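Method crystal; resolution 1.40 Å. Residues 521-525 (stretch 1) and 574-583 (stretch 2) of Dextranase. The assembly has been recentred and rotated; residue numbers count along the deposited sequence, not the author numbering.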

# COMPACT_ATOMS: atom_id res chain seq x y z
N HIS A 521 22.34 -6.96 -1.67
CA HIS A 521 22.94 -7.71 -2.78
C HIS A 521 22.88 -6.92 -4.08
O HIS A 521 21.96 -6.13 -4.31
CB HIS A 521 22.20 -9.03 -3.02
CG HIS A 521 22.64 -10.15 -2.13
ND1 HIS A 521 21.95 -11.34 -2.03
CD2 HIS A 521 23.70 -10.26 -1.30
CE1 HIS A 521 22.58 -12.14 -1.19
NE2 HIS A 521 23.64 -11.51 -0.72
N LEU A 522 23.86 -7.18 -4.94
CA LEU A 522 23.89 -6.64 -6.31
C LEU A 522 24.59 -7.69 -7.16
O LEU A 522 25.80 -7.89 -7.01
CB LEU A 522 24.65 -5.32 -6.34
CG LEU A 522 24.77 -4.64 -7.71
CD1 LEU A 522 23.39 -4.20 -8.23
CD2 LEU A 522 25.68 -3.44 -7.60
N LYS A 523 23.83 -8.38 -8.01
CA LYS A 523 24.33 -9.54 -8.74
C LYS A 523 23.88 -9.46 -10.19
O LYS A 523 22.76 -9.03 -10.47
CB LYS A 523 23.80 -10.84 -8.14
CG LYS A 523 24.21 -11.07 -6.68
CD LYS A 523 23.78 -12.44 -6.19
CE LYS A 523 24.24 -12.69 -4.76
NZ LYS A 523 25.72 -12.88 -4.69
N ARG A 524 24.76 -9.89 -11.10
CA ARG A 524 24.46 -9.91 -12.53
C ARG A 524 24.14 -11.34 -12.94
O ARG A 524 24.99 -12.22 -12.85
CB ARG A 524 25.66 -9.38 -13.33
CG ARG A 524 26.06 -7.97 -12.96
CD ARG A 524 27.10 -7.39 -13.91
NE ARG A 524 28.40 -8.03 -13.81
CZ ARG A 524 29.09 -8.50 -14.85
NH1 ARG A 524 28.61 -8.40 -16.08
NH2 ARG A 524 30.27 -9.06 -14.66
N TYR A 525 22.91 -11.56 -13.40
CA TYR A 525 22.51 -12.87 -13.89
C TYR A 525 22.83 -12.98 -15.39
O TYR A 525 23.24 -12.00 -16.03
CB TYR A 525 21.03 -13.13 -13.58
CG TYR A 525 20.76 -13.53 -12.14
CD1 TYR A 525 21.75 -13.42 -11.17
CD2 TYR A 525 19.53 -14.05 -11.76
CE1 TYR A 525 21.52 -13.79 -9.85
CE2 TYR A 525 19.29 -14.44 -10.44
CZ TYR A 525 20.29 -14.31 -9.50
OH TYR A 525 20.06 -14.68 -8.19
N PHE A 574 27.39 -6.50 -1.84
CA PHE A 574 27.40 -6.52 -3.30
C PHE A 574 28.56 -7.37 -3.80
O PHE A 574 29.62 -7.46 -3.17
CB PHE A 574 27.55 -5.09 -3.81
CG PHE A 574 26.37 -4.17 -3.50
CD1 PHE A 574 25.17 -4.66 -2.98
CD2 PHE A 574 26.47 -2.81 -3.75
CE1 PHE A 574 24.11 -3.80 -2.73
CE2 PHE A 574 25.43 -1.95 -3.49
CZ PHE A 574 24.23 -2.44 -2.98
N ASP A 575 28.37 -8.00 -4.96
CA ASP A 575 29.42 -8.86 -5.51
C ASP A 575 30.68 -8.04 -5.78
O ASP A 575 30.62 -6.91 -6.27
CB ASP A 575 28.97 -9.49 -6.84
CG ASP A 575 27.94 -10.58 -6.66
OD1 ASP A 575 27.48 -10.85 -5.53
OD2 ASP A 575 27.55 -11.18 -7.69
N GLY A 576 31.84 -8.63 -5.46
CA GLY A 576 33.10 -7.93 -5.67
C GLY A 576 33.33 -7.52 -7.11
O GLY A 576 33.91 -6.46 -7.36
N GLU A 577 32.86 -8.32 -8.06
CA GLU A 577 33.04 -7.98 -9.47
C GLU A 577 32.30 -6.70 -9.85
O GLU A 577 32.59 -6.12 -10.90
CB GLU A 577 32.62 -9.14 -10.38
CG GLU A 577 31.11 -9.36 -10.50
CD GLU A 577 30.76 -10.45 -11.50
OE1 GLU A 577 31.69 -11.06 -12.08
OE2 GLU A 577 29.56 -10.72 -11.71
N ASN A 578 31.36 -6.25 -9.02
CA ASN A 578 30.58 -5.06 -9.30
C ASN A 578 31.06 -3.84 -8.54
O ASN A 578 30.36 -2.82 -8.51
CB ASN A 578 29.10 -5.33 -9.01
CG ASN A 578 28.54 -6.45 -9.85
OD1 ASN A 578 28.92 -6.61 -11.01
ND2 ASN A 578 27.65 -7.24 -9.27
N TRP A 579 32.26 -3.91 -7.95
CA TRP A 579 32.80 -2.81 -7.16
C TRP A 579 32.69 -1.47 -7.87
O TRP A 579 32.26 -0.47 -7.28
CB TRP A 579 34.26 -3.10 -6.80
CG TRP A 579 34.91 -2.00 -6.02
CD1 TRP A 579 35.79 -1.06 -6.48
CD2 TRP A 579 34.74 -1.73 -4.62
NE1 TRP A 579 36.17 -0.22 -5.46
CE2 TRP A 579 35.54 -0.61 -4.31
CE3 TRP A 579 33.99 -2.33 -3.61
CZ2 TRP A 579 35.61 -0.08 -3.02
CZ3 TRP A 579 34.05 -1.80 -2.34
CH2 TRP A 579 34.86 -0.69 -2.05
N ASN A 580 33.05 -1.42 -9.15
CA ASN A 580 33.04 -0.13 -9.83
C ASN A 580 31.67 0.25 -10.37
O ASN A 580 31.54 1.32 -10.98
CB ASN A 580 34.11 -0.11 -10.93
CG ASN A 580 35.49 0.03 -10.36
OD1 ASN A 580 35.72 0.82 -9.44
ND2 ASN A 580 36.43 -0.76 -10.87
N SER A 581 30.65 -0.57 -10.13
CA SER A 581 29.29 -0.30 -10.57
C SER A 581 28.42 0.27 -9.46
O SER A 581 27.21 0.39 -9.65
CB SER A 581 28.66 -1.57 -11.13
OG SER A 581 29.23 -1.89 -12.40
N TRP A 582 28.99 0.61 -8.30
CA TRP A 582 28.19 1.23 -7.25
C TRP A 582 29.04 2.22 -6.47
O TRP A 582 30.27 2.18 -6.50
CB TRP A 582 27.53 0.21 -6.31
CG TRP A 582 28.48 -0.56 -5.43
CD1 TRP A 582 29.17 -1.68 -5.79
CD2 TRP A 582 28.82 -0.30 -4.05
NE1 TRP A 582 29.93 -2.13 -4.73
CE2 TRP A 582 29.73 -1.30 -3.65
CE3 TRP A 582 28.44 0.68 -3.13
CZ2 TRP A 582 30.27 -1.35 -2.37
CZ3 TRP A 582 28.98 0.63 -1.85
CH2 TRP A 582 29.88 -0.37 -1.49
N ASN A 583 28.35 3.09 -5.74
CA ASN A 583 29.00 4.01 -4.82
C ASN A 583 28.04 4.29 -3.68
O ASN A 583 26.82 4.22 -3.84
CB ASN A 583 29.40 5.31 -5.53
CG ASN A 583 30.42 6.12 -4.74
OD1 ASN A 583 30.99 5.65 -3.76
ND2 ASN A 583 30.64 7.36 -5.17
O HOH W 1 25.66 -9.37 -4.02
O HOH W 2 27.41 -10.13 -10.19

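Residues 521–524 form a β-strand that lies against a stretch of mixed course: Phe574 and Asp575 lead into a 3-10 segment, and Trp582 and Asn583 begin a strand of their own. The two backbones come nearest at Leu522 and Phe574, whose CA atoms are 4.6 Å apart. The second stretch turns after this point, and no ladder of backbone pairs follows; a single backbone hydrogen bond joins the two stretches, and side chains and water supply the remaining links. Together the stretches bury 472 Å², with Leu522 the residue most covered.

The carbonyl of Leu522 is the hub of the polar contact. Asp575 N donates to Leu522 O over 3.3 Å in a nearly straight bond (166°), and Asn578 ND2 donates to the same Leu522 O at 3.0 Å with a more bent angle of 134°. One oxygen thus ties the strand both to the backbone before the 3-10 turn and to the side chain of Asn578. The turn is held by its own backbone bonds, among them Asn578 N to Asp575 O at 2.9 Å. The CA-to-CB bond of Asn578 points toward the strand. Its amide serves the strand at two points, for while ND2 reaches Leu522, Asn578 OD1 accepts a weak hydrogen bond from Arg524 NE at 3.2 Å, lying near the plane of the guanidinium at its edge.

Two salt bridges add charge pairing. Lys523 leaves its strand sideways, runs extended through chi2 and chi3, and bends at chi4 (-71°) to bring NZ within 2.8 Å of Asp575 OD1, a distance at which ion pairing and hydrogen bonding coincide. The second bridge is longer, with Arg524 NH2 3.5 Å from Glu577 OE2, and the carboxylate approaches the guanidinium obliquely.

Apolar packing centres on Leu522. Its CB sits over one face of the Phe574 ring, 3.8 Å from the centroid and 26° off the normal, a CH-π arrangement in which weakly polarised C–H groups meet the electron-rich ring; the nearest carbons, Leu522 CB and Phe574 CD1, are 3.5 Å apart. Phe574 starts out sideways, but its ring ends nearer the strand and also approaches the backbone of His521, whose CA-to-CB bond points away. Farther along the leucine, Leu522 CD2 makes a looser contact with Trp582 CB at 4.3 Å.

Two waters add further links. Water 1 accepts from Leu522 N at 3.0 Å and donates to Asp575 OD1 at 2.8 Å. Water 2 is more fully engaged: it accepts from Arg524 N (2.8 Å) and Asn578 ND2 (3.0 Å), and donates to Asp575 OD2 and Glu577 OE2, both at 2.7 Å. With two bonds accepted and two donated, it links the strand backbone to both carboxylates. Asp575 therefore meets the strand through its backbone N directly, through OD1 to Lys523, and through both carboxylate oxygens by way of water.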